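Local coordinates for transferrin binding protein B (Actinobacillus suis, PDB 3PQU) that binds host transferrin as an outer-membrane lipoprotein, probably as part of the system by which this porcine pathogen acquires iron, at residues L91-D96 and D150-Y155; A46-R51 and T203-N208; A75-I80 and A308-T313. All blocks are in the same frame, centred on the assembly; numbering follows the deposited sequence.

Interaction 1: L91-D96 and D150-Y155; sequences LKELND and DGYIYY
Leu-94, in segment 91-96 of the short helix 91-97, faces segment 150-155 of strand 150-157 most nearly at Gly-151, the two CA atoms being 7.8 Å apart. At that separation the backbones are not bonded to each other, and side chains must bridge the gap. The strand runs in the middle of its sheet: Ile-153 is backbone-bonded to Ala-46 of strand 43-47, and Tyr-152 to Val-126 of strand 121-128.

From the helix, Leu-94 dips toward the first residues of the strand. Its CG lies anti to the carbonyl carbon (chi1 -68°), and the CD2 branch comes to 4.0 Å from the backbone O of Asp-150 and about as close to OD1 of the same residue. The Asp-150 carboxylate therefore lies beside a methyl group, while its charge is met by a salt bridge from OD1 to Lys-97, the last residue of the helix. Val-126 also packs against Leu-94.

This is a helix lying over one face of an antiparallel sheet, within the N-lobe handle of the protein, and its outer margin is polar. There Glu-93 and Tyr-152 cross at about a right angle, carboxylate and ring planes 70° apart, with Glu-93 OE1 and Tyr-152 OH still 4.2 Å from each other. One water bridges them, donating to Glu-93 OE1 at 2.9 Å and hydrogen-bonded to Tyr-152 OH at 3.2 Å. His-90, just before the helix, hydrogen-bonds through ND1 to Glu-93 OE1 and stacks its ring with that of Tyr-152.

Interaction 2: A46-R51 and T203-N208; sequences AKIPRR and TSISDN
Ile-48 turns CG1 anti to its carbonyl carbon (chi1 -64°) and keeps the chain extended to CD1; with CG1 so placed, CG2 lies anti to the backbone N, and the two methyls meet two different residues of the loop 203-208. The setting is a junction between two parts of the N-lobe, where the chain just leaving handle strand 43-47 meets a long loop of the neighbouring beta-barrel region, and the loop is folded locally by an ST motif at Thr-203.

Each branch has its own partner. CG2 touches CG2 of Thr-203 at 3.8 Å, the two side chains crossing at about a right angle, whereas CD1 reaches CD1 of Ile-205 at 3.7 Å, methyl against methyl. All of this is apolar packing, extended by Thr-179 of the barrel strand 170-183, which touches both Ile-48 and Thr-203, and by Tyr-125 and Phe-127, which touch Ile-205. Backbone hydrogen bonds along the same seam pair Pro-49, through its carbonyl, with Ala-201, and Arg-51 with Asn-199.

Thr-203 separates its two functions by rotation: with chi1 at 65° the methyl is offered to Ile-48 and the hydroxyl is kept for the loop. The carbonyl O of Thr-203 takes bonds from the backbone N atoms of both Ser-206 and Asp-207, while OG1 of Thr-203 accepts from Ser-206 N at 3.3 Å, with an N-H...O angle of 139°.

Interaction 3: A75-I80 and A308-T313; sequences AQIMAI and AGKFFT
Ile-77 is the pivot of this contact, burying far more surface than either of its partners, Phe-312 and Lys-310. Its CD1 methyl stands over one face of the Phe-312 ring, 3.7 Å from the centroid and only 16° off the ring normal, a well-formed CH-pi contact. The methyl leans toward the base of the ring, so that its closest approach, 3.6 Å, is to Phe-312 CG. The ring is brought under it by a first torsion that sets Phe-312 CG anti to the backbone N (chi1 -174°).

The other branch of Ile-77, CG2, approaches CE of Lys-310 at a looser 4.3 Å. Here the lysine serves as a hydrocarbon chain, for its NZ is hydrogen-bonded to the backbone O of Leu-37.

Around this trio Val-44 and Phe-319 also touch both Ile-77 and Lys-310, while Leu-37 and Leu-72 lie against Phe-312. Between Lys-310 and Phe-312, Phe-311 points the other way and meets Tyr-264 edge-to-face. That reversal is consistent with a barrel wall whose outer side packs against the handle sheet, the pairing of handle and beta-barrel that makes up a TbpB lobe.

How the interactions relate
The three contacts cluster in the N-lobe, their centres about 13 to 16 Å apart, and all reach the five-stranded handle sheet. Strands 78-80, 43-47 and 150-157 lie side by side in it, serving interactions 3, 2 and 1 in that order. Interaction 1 places the helix on the handle sheet, whereas interactions 2 and 3 join the handle to the barrel region, at a loop and at strand 306-312. Tyr-155 ties 1 to 3 by packing on Ala-308, Gly-309 and Lys-310. Along the chain, interaction 1 is nested within the loops closed by the other two, which themselves cross, so residues far apart in sequence bring the handle and the barrel together.

Interaction 1: L91-D96 and D150-Y155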
ATOM      1  N   LEU A  91     -11.245   3.912 -17.325  1.00 23.33           N
ATOM      2  CA  LEU A  91     -12.606   3.647 -17.818  1.00 27.73           C
ATOM      3  C   LEU A  91     -13.218   4.877 -18.518  1.00 24.48           C
ATOM      4  O   LEU A  91     -13.802   4.772 -19.600  1.00 24.21           O
ATOM      5  CB  LEU A  91     -13.527   3.138 -16.701  1.00 18.66           C
ATOM      6  CG  LEU A  91     -14.937   2.739 -17.178  1.00 33.16           C
ATOM      7  CD1 LEU A  91     -14.881   1.537 -18.137  1.00 19.96           C
ATOM      8  CD2 LEU A  91     -15.914   2.457 -16.031  1.00 28.19           C
ATOM      9  N   LYS A  92     -13.066   6.038 -17.900  1.00 22.74           N
ATOM     10  CA  LYS A  92     -13.557   7.294 -18.454  1.00 21.44           C
ATOM     11  C   LYS A  92     -12.833   7.634 -19.754  1.00 29.81           C
ATOM     12  O   LYS A  92     -13.464   8.011 -20.745  1.00 31.63           O
ATOM     13  CB  LYS A  92     -13.379   8.435 -17.449  1.00 34.76           C
ATOM     14  CG  LYS A  92     -13.631   9.826 -18.031  1.00 45.83           C
ATOM     15  CD  LYS A  92     -15.100  10.219 -17.958  1.00 72.72           C
ATOM     16  CE  LYS A  92     -15.369  11.528 -18.704  1.00 76.61           C
ATOM     17  NZ  LYS A  92     -14.320  12.561 -18.445  1.00 64.19           N
ATOM     18  N   GLU A  93     -11.509   7.504 -19.751  1.00 21.75           N
ATOM     19  CA  GLU A  93     -10.710   7.747 -20.946  1.00 34.21           C
ATOM     20  C   GLU A  93     -11.179   6.874 -22.108  1.00 27.24           C
ATOM     21  O   GLU A  93     -11.322   7.362 -23.216  1.00 23.45           O
ATOM     22  CB  GLU A  93      -9.232   7.435 -20.696  1.00 35.48           C
ATOM     23  CG  GLU A  93      -8.354   8.589 -20.272  1.00 53.29           C
ATOM     24  CD  GLU A  93      -6.901   8.146 -20.066  1.00 69.42           C
ATOM     25  OE1 GLU A  93      -6.464   7.167 -20.720  1.00 46.33           O
ATOM     26  OE2 GLU A  93      -6.196   8.773 -19.249  1.00 81.33           O
ATOM     27  N   LEU A  94     -11.351   5.577 -21.867  1.00 21.89           N
ATOM     28  CA  LEU A  94     -11.779   4.645 -22.915  1.00 25.68           C
ATOM     29  C   LEU A  94     -13.179   5.005 -23.445  1.00 25.08           C
ATOM     30  O   LEU A  94     -13.420   4.987 -24.655  1.00 19.23           O
ATOM     31  CB  LEU A  94     -11.767   3.203 -22.393  1.00 11.16           C
ATOM     32  CG  LEU A  94     -10.396   2.569 -22.082  1.00 17.98           C
ATOM     33  CD1 LEU A  94     -10.579   1.169 -21.530  1.00 31.62           C
ATOM     34  CD2 LEU A  94      -9.507   2.516 -23.330  1.00 24.73           C
ATOM     35  N   ASN A  95     -14.088   5.341 -22.537  1.00 17.66           N
ATOM     36  CA  ASN A  95     -15.426   5.827 -22.920  1.00 22.29           C
ATOM     37  C   ASN A  95     -15.426   7.098 -23.762  1.00 34.39           C
ATOM     38  O   ASN A  95     -16.201   7.201 -24.715  1.00 28.41           O
ATOM     39  CB  ASN A  95     -16.343   5.982 -21.704  1.00 22.06           C
ATOM     40  CG  ASN A  95     -17.026   4.672 -21.333  1.00 25.42           C
ATOM     41  OD1 ASN A  95     -17.845   4.155 -22.095  1.00 37.13           O
ATOM     42  ND2 ASN A  95     -16.678   4.118 -20.177  1.00 24.95           N
ATOM     43  N   ASP A  96     -14.550   8.048 -23.439  1.00 24.17           N
ATOM     44  CA  ASP A  96     -14.489   9.292 -24.203  1.00 25.16           C
ATOM     45  C   ASP A  96     -14.029   9.086 -25.645  1.00 28.26           C
ATOM     46  O   ASP A  96     -14.481   9.788 -26.514  1.00 24.09           O
ATOM     47  CB  ASP A  96     -13.594  10.340 -23.524  1.00 33.14           C
ATOM     48  CG  ASP A  96     -14.166  10.838 -22.194  1.00 44.51           C
ATOM     49  OD1 ASP A  96     -15.341  10.530 -21.887  1.00 36.93           O
ATOM     50  OD2 ASP A  96     -13.424  11.521 -21.454  1.00 44.12           O
ATOM     51  N   ASP A 150      -8.144  -2.702 -26.928  1.00 21.02           N
ATOM     52  CA  ASP A 150      -7.294  -1.646 -26.390  1.00 20.12           C
ATOM     53  C   ASP A 150      -7.639  -1.470 -24.936  1.00 15.25           C
ATOM     54  O   ASP A 150      -8.796  -1.206 -24.612  1.00 13.27           O
ATOM     55  CB  ASP A 150      -7.541  -0.308 -27.106  1.00 22.77           C
ATOM     56  CG  ASP A 150      -6.528   0.750 -26.706  1.00 31.11           C
ATOM     57  OD1 ASP A 150      -6.900   1.924 -26.492  1.00 30.36           O
ATOM     58  OD2 ASP A 150      -5.346   0.393 -26.592  1.00 32.64           O
ATOM     59  N   GLY A 151      -6.655  -1.614 -24.048  1.00 12.12           N
ATOM     60  CA  GLY A 151      -6.954  -1.488 -22.633  1.00 21.89           C
ATOM     61  C   GLY A 151      -5.778  -1.823 -21.752  1.00 18.31           C
ATOM     62  O   GLY A 151      -4.637  -1.738 -22.208  1.00 16.55           O
ATOM     63  N   TYR A 152      -6.064  -2.238 -20.514  1.00 13.61           N
ATOM     64  CA  TYR A 152      -5.045  -2.388 -19.482  1.00 13.85           C
ATOM     65  C   TYR A 152      -5.281  -3.611 -18.613  1.00 13.46           C
ATOM     66  O   TYR A 152      -6.421  -4.032 -18.397  1.00 12.34           O
ATOM     67  CB  TYR A 152      -5.058  -1.149 -18.589  1.00 18.27           C
ATOM     68  CG  TYR A 152      -4.846   0.140 -19.332  1.00 16.95           C
ATOM     69  CD1 TYR A 152      -3.600   0.758 -19.361  1.00 29.47           C
ATOM     70  CD2 TYR A 152      -5.891   0.732 -20.032  1.00 22.26           C
ATOM     71  CE1 TYR A 152      -3.402   1.959 -20.063  1.00 23.17           C
ATOM     72  CE2 TYR A 152      -5.707   1.918 -20.734  1.00 28.30           C
ATOM     73  CZ  TYR A 152      -4.465   2.522 -20.748  1.00 33.10           C
ATOM     74  OH  TYR A 152      -4.304   3.692 -21.451  1.00 45.28           O
ATOM     75  N   ILE A 153      -4.195  -4.177 -18.113  1.00 14.19           N
ATOM     76  CA  ILE A 153      -4.267  -5.182 -17.050  1.00 11.14           C
ATOM     77  C   ILE A 153      -3.821  -4.446 -15.790  1.00 21.58           C
ATOM     78  O   ILE A 153      -2.878  -3.664 -15.843  1.00 15.37           O
ATOM     79  CB  ILE A 153      -3.315  -6.334 -17.330  1.00 13.14           C
ATOM     80  CG1 ILE A 153      -3.605  -6.949 -18.728  1.00 11.51           C
ATOM     81  CG2 ILE A 153      -3.384  -7.376 -16.211  1.00  8.10           C
ATOM     82  CD1 ILE A 153      -5.058  -7.450 -18.948  1.00 11.00           C
ATOM     83  N   TYR A 154      -4.480  -4.662 -14.660  1.00 18.19           N
ATOM     84  CA  TYR A 154      -4.101  -3.899 -13.476  1.00 12.99           C
ATOM     85  C   TYR A 154      -4.528  -4.576 -12.182  1.00 14.22           C
ATOM     86  O   TYR A 154      -5.339  -5.502 -12.187  1.00 20.01           O
ATOM     87  CB  TYR A 154      -4.730  -2.498 -13.531  1.00 11.54           C
ATOM     88  CG  TYR A 154      -6.195  -2.505 -13.094  1.00  9.68           C
ATOM     89  CD1 TYR A 154      -6.572  -2.083 -11.810  1.00 10.95           C
ATOM     90  CD2 TYR A 154      -7.184  -2.986 -13.932  1.00  6.78           C
ATOM     91  CE1 TYR A 154      -7.909  -2.107 -11.404  1.00 16.06           C
ATOM     92  CE2 TYR A 154      -8.528  -3.019 -13.534  1.00 13.34           C
ATOM     93  CZ  TYR A 154      -8.872  -2.587 -12.268  1.00 23.02           C
ATOM     94  OH  TYR A 154     -10.185  -2.617 -11.874  1.00 18.70           O
ATOM     95  N   TYR A 155      -3.990  -4.075 -11.077  1.00 11.52           N
ATOM     96  CA  TYR A 155      -4.630  -4.248  -9.784  1.00  7.34           C
ATOM     97  C   TYR A 155      -4.530  -2.935  -9.026  1.00 15.26           C
ATOM     98  O   TYR A 155      -3.613  -2.141  -9.244  1.00 16.38           O
ATOM     99  CB  TYR A 155      -4.011  -5.429  -8.966  1.00  8.12           C
ATOM    100  CG  TYR A 155      -2.706  -5.103  -8.240  1.00 17.94           C
ATOM    101  CD1 TYR A 155      -2.716  -4.546  -6.961  1.00 19.34           C
ATOM    102  CD2 TYR A 155      -1.468  -5.367  -8.829  1.00 20.69           C
ATOM    103  CE1 TYR A 155      -1.517  -4.252  -6.290  1.00 16.38           C
ATOM    104  CE2 TYR A 155      -0.272  -5.069  -8.173  1.00 18.25           C
ATOM    105  CZ  TYR A 155      -0.306  -4.508  -6.898  1.00 25.01           C
ATOM    106  OH  TYR A 155       0.874  -4.221  -6.226  1.00 22.79           O
TER
HETATM  107  O   HOH W   1      -6.656   5.343 -22.961  1.00 41.77           O

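Interaction 2: A46-R51 and T203-N208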
ATOM      1  N   ALA A  46      -0.601  -2.157 -16.682  1.00 21.25           N
ATOM      2  CA  ALA A  46       0.149  -2.180 -17.939  1.00 14.31           C
ATOM      3  C   ALA A  46      -0.807  -2.225 -19.123  1.00 19.83           C
ATOM      4  O   ALA A  46      -1.814  -2.916 -19.103  1.00 14.33           O
ATOM      5  CB  ALA A  46       1.097  -3.370 -18.003  1.00 12.24           C
ATOM      6  N   LYS A  47      -0.452  -1.491 -20.158  1.00 13.99           N
ATOM      7  CA  LYS A  47      -1.207  -1.468 -21.401  0.60 22.77           C
ATOM      8  C   LYS A  47      -1.127  -2.813 -22.128  1.00 13.72           C
ATOM      9  O   LYS A  47      -0.087  -3.462 -22.133  1.00 17.49           O
ATOM     10  CB  LYS A  47      -0.648  -0.357 -22.295  0.60 22.67           C
ATOM     11  CG  LYS A  47      -1.393  -0.134 -23.605  0.60 21.94           C
ATOM     12  CD  LYS A  47      -1.023   1.236 -24.163  0.60 46.99           C
ATOM     13  CE  LYS A  47      -1.939   1.674 -25.292  0.60 53.22           C
ATOM     14  NZ  LYS A  47      -1.713   3.114 -25.606  0.60 51.62           N
ATOM     15  N   ILE A  48      -2.225  -3.221 -22.747  1.00 17.70           N
ATOM     16  CA  ILE A  48      -2.252  -4.458 -23.547  1.00 14.85           C
ATOM     17  C   ILE A  48      -1.508  -4.211 -24.865  1.00 10.72           C
ATOM     18  O   ILE A  48      -1.882  -3.305 -25.613  1.00 17.80           O
ATOM     19  CB  ILE A  48      -3.739  -4.913 -23.822  1.00 19.50           C
ATOM     20  CG1 ILE A  48      -4.456  -5.271 -22.497  1.00 11.15           C
ATOM     21  CG2 ILE A  48      -3.794  -6.116 -24.781  1.00  9.45           C
ATOM     22  CD1 ILE A  48      -6.006  -5.551 -22.644  1.00 11.34           C
ATOM     23  N   PRO A  49      -0.436  -4.984 -25.148  1.00 23.26           N
ATOM     24  CA  PRO A  49       0.344  -4.732 -26.379  1.00 24.82           C
ATOM     25  C   PRO A  49      -0.432  -5.029 -27.661  1.00 12.65           C
ATOM     26  O   PRO A  49      -1.239  -5.974 -27.701  1.00 14.17           O
ATOM     27  CB  PRO A  49       1.541  -5.695 -26.247  1.00 29.86           C
ATOM     28  CG  PRO A  49       1.720  -5.869 -24.763  1.00 20.90           C
ATOM     29  CD  PRO A  49       0.281  -5.896 -24.229  1.00 14.64           C
ATOM     30  N   ARG A  50      -0.183  -4.207 -28.686  1.00 18.73           N
ATOM     31  CA  ARG A  50      -0.877  -4.244 -29.983  1.00 14.50           C
ATOM     32  C   ARG A  50       0.198  -4.053 -31.034  1.00 19.76           C
ATOM     33  O   ARG A  50       0.994  -3.133 -30.926  1.00 18.87           O
ATOM     34  CB  ARG A  50      -1.869  -3.067 -30.079  1.00 18.00           C
ATOM     35  CG  ARG A  50      -3.205  -3.256 -29.340  1.00 12.07           C
ATOM     36  CD  ARG A  50      -3.723  -1.958 -28.726  1.00 20.22           C
ATOM     37  NE  ARG A  50      -4.049  -0.898 -29.689  1.00 19.94           N
ATOM     38  CZ  ARG A  50      -5.199  -0.812 -30.351  1.00 35.61           C
ATOM     39  NH1 ARG A  50      -6.148  -1.734 -30.194  1.00 24.45           N
ATOM     40  NH2 ARG A  50      -5.399   0.186 -31.194  1.00 22.96           N
ATOM     41  N   ARG A  51       0.228  -4.900 -32.056  1.00 12.94           N
ATOM     42  CA  ARG A  51       1.276  -4.773 -33.083  1.00 16.28           C
ATOM     43  C   ARG A  51       1.025  -3.574 -33.991  1.00 16.35           C
ATOM     44  O   ARG A  51      -0.110  -3.302 -34.352  1.00 14.61           O
ATOM     45  CB  ARG A  51       1.382  -6.039 -33.931  1.00 16.42           C
ATOM     46  CG  ARG A  51       2.621  -6.061 -34.836  1.00 17.05           C
ATOM     47  CD  ARG A  51       2.790  -7.423 -35.468  1.00 17.86           C
ATOM     48  NE  ARG A  51       1.661  -7.785 -36.329  1.00 22.09           N
ATOM     49  CZ  ARG A  51       1.611  -7.510 -37.630  1.00 25.10           C
ATOM     50  NH1 ARG A  51       2.611  -6.855 -38.199  1.00 24.72           N
ATOM     51  NH2 ARG A  51       0.562  -7.869 -38.355  1.00 36.50           N
ATOM     52  N   THR A 203      -4.453 -12.520 -23.837  1.00 14.40           N
ATOM     53  CA  THR A 203      -4.795 -11.993 -22.517  1.00  8.65           C
ATOM     54  C   THR A 203      -5.846 -12.895 -21.852  1.00 14.69           C
ATOM     55  O   THR A 203      -6.456 -13.763 -22.508  1.00  9.45           O
ATOM     56  CB  THR A 203      -5.455 -10.592 -22.624  1.00 10.32           C
ATOM     57  OG1 THR A 203      -6.710 -10.726 -23.296  1.00 13.82           O
ATOM     58  CG2 THR A 203      -4.570  -9.572 -23.374  1.00  8.63           C
ATOM     59  N   SER A 204      -6.124 -12.645 -20.573  1.00 10.35           N
ATOM     60  CA  SER A 204      -7.215 -13.356 -19.901  1.00 12.35           C
ATOM     61  C   SER A 204      -8.564 -12.930 -20.480  1.00 15.11           C
ATOM     62  O   SER A 204      -9.580 -13.544 -20.163  1.00 18.75           O
ATOM     63  CB  SER A 204      -7.209 -13.128 -18.383  1.00 13.86           C
ATOM     64  OG  SER A 204      -6.983 -11.762 -18.109  1.00 14.68           O
ATOM     65  N   ILE A 205      -8.579 -11.868 -21.290  1.00 11.26           N
ATOM     66  CA  ILE A 205      -9.801 -11.485 -22.038  1.00 16.20           C
ATOM     67  C   ILE A 205     -10.104 -12.446 -23.195  1.00 24.25           C
ATOM     68  O   ILE A 205     -11.258 -12.788 -23.430  1.00 16.21           O
ATOM     69  CB  ILE A 205      -9.695 -10.060 -22.617  1.00 17.01           C
ATOM     70  CG1 ILE A 205      -9.514  -9.028 -21.492  1.00 14.48           C
ATOM     71  CG2 ILE A 205     -10.925  -9.715 -23.491  1.00 10.40           C
ATOM     72  CD1 ILE A 205      -8.955  -7.668 -22.004  1.00 18.44           C
ATOM     73  N   SER A 206      -9.073 -12.885 -23.922  1.00 18.96           N
ATOM     74  CA  SER A 206      -9.291 -13.671 -25.144  1.00 16.44           C
ATOM     75  C   SER A 206      -9.146 -15.182 -24.954  1.00 15.73           C
ATOM     76  O   SER A 206      -9.434 -15.962 -25.863  1.00 17.53           O
ATOM     77  CB  SER A 206      -8.340 -13.210 -26.246  1.00 15.99           C
ATOM     78  OG  SER A 206      -6.999 -13.491 -25.875  1.00 15.67           O
ATOM     79  N   ASP A 207      -8.668 -15.581 -23.781  1.00 17.54           N
ATOM     80  CA  ASP A 207      -8.516 -16.993 -23.415  1.00 22.96           C
ATOM     81  C   ASP A 207      -9.892 -17.679 -23.508  1.00 24.03           C
ATOM     82  O   ASP A 207     -10.909 -17.101 -23.091  1.00 14.66           O
ATOM     83  CB  ASP A 207      -7.942 -17.067 -21.982  1.00 10.13           C
ATOM     84  CG  ASP A 207      -7.153 -18.348 -21.706  1.00 23.88           C
ATOM     85  OD1 ASP A 207      -6.978 -19.209 -22.607  1.00 21.00           O
ATOM     86  OD2 ASP A 207      -6.687 -18.487 -20.555  1.00 19.27           O
ATOM     87  N   ASN A 208      -9.935 -18.884 -24.081  1.00 19.67           N
ATOM     88  CA  ASN A 208     -11.179 -19.633 -24.222  0.59 25.22           C
ATOM     89  C   ASN A 208     -11.530 -20.400 -22.940  1.00 29.89           C
ATOM     90  O   ASN A 208     -11.342 -21.602 -22.858  1.00 26.86           O
ATOM     91  CB  ASN A 208     -11.083 -20.587 -25.418  0.59 21.96           C
ATOM     92  CG  ASN A 208     -10.975 -19.850 -26.751  0.59 36.32           C
ATOM     93  OD1 ASN A 208     -11.346 -18.675 -26.866  0.59 38.02           O
ATOM     94  ND2 ASN A 208     -10.467 -20.542 -27.764  0.59 31.21           N
TER

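Interaction 3: A75-I80 and A308-T313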
ATOM      1  N   ALA A  75       9.517  -0.506 -18.116  1.00 22.66           N
ATOM      2  CA  ALA A  75       9.038   0.874 -18.238  1.00 27.80           C
ATOM      3  C   ALA A  75       7.537   0.990 -18.571  1.00 32.95           C
ATOM      4  O   ALA A  75       6.942   2.056 -18.411  1.00 29.89           O
ATOM      5  CB  ALA A  75       9.861   1.650 -19.254  1.00 33.87           C
ATOM      6  N   GLN A  76       6.917  -0.082 -19.044  1.00 28.98           N
ATOM      7  CA  GLN A  76       5.483  -0.023 -19.349  1.00 29.29           C
ATOM      8  C   GLN A  76       4.618  -0.457 -18.163  1.00 35.17           C
ATOM      9  O   GLN A  76       3.400  -0.364 -18.194  1.00 26.89           O
ATOM     10  CB  GLN A  76       5.164  -0.869 -20.586  1.00 30.23           C
ATOM     11  CG  GLN A  76       5.740  -0.303 -21.864  1.00 39.59           C
ATOM     12  CD  GLN A  76       6.022  -1.373 -22.898  1.00 57.75           C
ATOM     13  OE1 GLN A  76       7.172  -1.763 -23.110  1.00 55.14           O
ATOM     14  NE2 GLN A  76       4.977  -1.856 -23.545  1.00 52.96           N
ATOM     15  N   ILE A  77       5.260  -0.921 -17.105  1.00 27.22           N
ATOM     16  CA  ILE A  77       4.548  -1.364 -15.921  1.00 24.93           C
ATOM     17  C   ILE A  77       4.511  -0.190 -14.942  1.00 18.29           C
ATOM     18  O   ILE A  77       5.527   0.191 -14.367  1.00 22.23           O
ATOM     19  CB  ILE A  77       5.257  -2.594 -15.328  1.00 26.28           C
ATOM     20  CG1 ILE A  77       5.265  -3.708 -16.384  1.00 24.53           C
ATOM     21  CG2 ILE A  77       4.588  -3.053 -14.051  1.00 23.79           C
ATOM     22  CD1 ILE A  77       6.030  -4.919 -15.958  1.00 19.03           C
ATOM     23  N   MET A  78       3.332   0.379 -14.754  1.00 24.66           N
ATOM     24  CA  MET A  78       3.218   1.677 -14.103  1.00 23.42           C
ATOM     25  C   MET A  78       2.526   1.596 -12.760  1.00 21.01           C
ATOM     26  O   MET A  78       1.486   0.969 -12.632  1.00 24.54           O
ATOM     27  CB  MET A  78       2.404   2.617 -14.999  1.00 27.00           C
ATOM     28  CG  MET A  78       2.628   2.399 -16.481  1.00 40.62           C
ATOM     29  SD  MET A  78       2.959   3.967 -17.297  1.00 57.90           S
ATOM     30  CE  MET A  78       4.557   4.297 -16.566  1.00 35.46           C
ATOM     31  N   ALA A  79       3.092   2.276 -11.775  1.00 19.44           N
ATOM     32  CA  ALA A  79       2.457   2.427 -10.479  1.00 18.99           C
ATOM     33  C   ALA A  79       1.206   3.291 -10.615  1.00 30.68           C
ATOM     34  O   ALA A  79       1.208   4.280 -11.338  1.00 29.95           O
ATOM     35  CB  ALA A  79       3.434   3.080  -9.512  1.00 19.13           C
ATOM     36  N   ILE A  80       0.134   2.916  -9.924  1.00 15.14           N
ATOM     37  CA  ILE A  80      -1.059   3.747  -9.865  1.00 22.76           C
ATOM     38  C   ILE A  80      -1.461   3.931  -8.417  1.00 20.59           C
ATOM     39  O   ILE A  80      -1.038   3.168  -7.548  1.00 21.27           O
ATOM     40  CB  ILE A  80      -2.208   3.169 -10.695  1.00 26.88           C
ATOM     41  CG1 ILE A  80      -2.523   1.734 -10.283  1.00 20.00           C
ATOM     42  CG2 ILE A  80      -1.864   3.226 -12.197  1.00 22.94           C
ATOM     43  CD1 ILE A  80      -3.701   1.150 -11.076  1.00 22.95           C
ATOM     44  N   ALA A 308      -3.569  -8.580  -3.101  1.00 15.05           N
ATOM     45  CA  ALA A 308      -3.428  -8.395  -4.538  1.00 20.08           C
ATOM     46  C   ALA A 308      -1.970  -8.207  -4.899  1.00 21.44           C
ATOM     47  O   ALA A 308      -1.163  -7.738  -4.076  1.00 18.19           O
ATOM     48  CB  ALA A 308      -4.271  -7.192  -5.027  1.00  9.68           C
ATOM     49  N   GLY A 309      -1.620  -8.580  -6.127  1.00 13.01           N
ATOM     50  CA  GLY A 309      -0.253  -8.371  -6.573  1.00 13.66           C
ATOM     51  C   GLY A 309      -0.085  -8.604  -8.053  1.00 19.87           C
ATOM     52  O   GLY A 309      -1.078  -8.692  -8.791  1.00 16.71           O
ATOM     53  N   LYS A 310       1.170  -8.662  -8.482  1.00 13.69           N
ATOM     54  CA  LYS A 310       1.490  -8.806  -9.886  1.00 13.96           C
ATOM     55  C   LYS A 310       2.831  -9.511 -10.072  1.00 22.98           C
ATOM     56  O   LYS A 310       3.638  -9.573  -9.143  1.00 20.27           O
ATOM     57  CB  LYS A 310       1.479  -7.424 -10.579  1.00 12.76           C
ATOM     58  CG  LYS A 310       2.595  -6.440 -10.147  1.00 18.00           C
ATOM     59  CD  LYS A 310       3.966  -6.862 -10.680  1.00 19.34           C
ATOM     60  CE  LYS A 310       4.962  -5.724 -10.650  1.00 34.86           C
ATOM     61  NZ  LYS A 310       5.272  -5.250  -9.267  1.00 20.63           N
ATOM     62  N   PHE A 311       3.063 -10.066 -11.261  1.00  9.74           N
ATOM     63  CA  PHE A 311       4.397 -10.510 -11.604  1.00  9.27           C
ATOM     64  C   PHE A 311       4.695 -10.315 -13.079  1.00 17.30           C
ATOM     65  O   PHE A 311       3.778 -10.136 -13.877  1.00 17.52           O
ATOM     66  CB  PHE A 311       4.669 -11.958 -11.129  1.00 12.25           C
ATOM     67  CG  PHE A 311       3.837 -13.014 -11.828  1.00 16.53           C
ATOM     68  CD1 PHE A 311       4.245 -13.549 -13.038  1.00 11.19           C
ATOM     69  CD2 PHE A 311       2.654 -13.488 -11.253  1.00 17.34           C
ATOM     70  CE1 PHE A 311       3.479 -14.554 -13.663  1.00 13.28           C
ATOM     71  CE2 PHE A 311       1.895 -14.483 -11.867  1.00 13.42           C
ATOM     72  CZ  PHE A 311       2.313 -15.010 -13.066  1.00 16.11           C
ATOM     73  N   PHE A 312       5.986 -10.305 -13.413  1.00 11.22           N
ATOM     74  CA  PHE A 312       6.472 -10.063 -14.760  1.00 15.26           C
ATOM     75  C   PHE A 312       7.500 -11.161 -15.077  1.00 13.57           C
ATOM     76  O   PHE A 312       8.485 -11.313 -14.350  1.00 14.34           O
ATOM     77  CB  PHE A 312       7.086  -8.655 -14.809  1.00 11.87           C
ATOM     78  CG  PHE A 312       7.511  -8.196 -16.184  1.00 19.69           C
ATOM     79  CD1 PHE A 312       6.738  -8.481 -17.307  1.00 22.34           C
ATOM     80  CD2 PHE A 312       8.674  -7.429 -16.345  1.00 18.32           C
ATOM     81  CE1 PHE A 312       7.123  -8.030 -18.574  1.00 20.23           C
ATOM     82  CE2 PHE A 312       9.054  -6.957 -17.605  1.00 23.39           C
ATOM     83  CZ  PHE A 312       8.277  -7.257 -18.723  1.00 18.87           C
ATOM     84  N   THR A 313       7.269 -11.941 -16.135  1.00 15.00           N
ATOM     85  CA  THR A 313       8.101 -13.123 -16.359  1.00 20.16           C
ATOM     86  C   THR A 313       9.528 -12.731 -16.739  1.00 13.47           C
ATOM     87  O   THR A 313       9.775 -11.610 -17.197  1.00 16.30           O
ATOM     88  CB  THR A 313       7.489 -14.147 -17.351  1.00 16.07           C
ATOM     89  OG1 THR A 313       7.298 -13.543 -18.633  1.00 13.51           O
ATOM     90  CG2 THR A 313       6.146 -14.717 -16.822  1.00 17.61           C
TER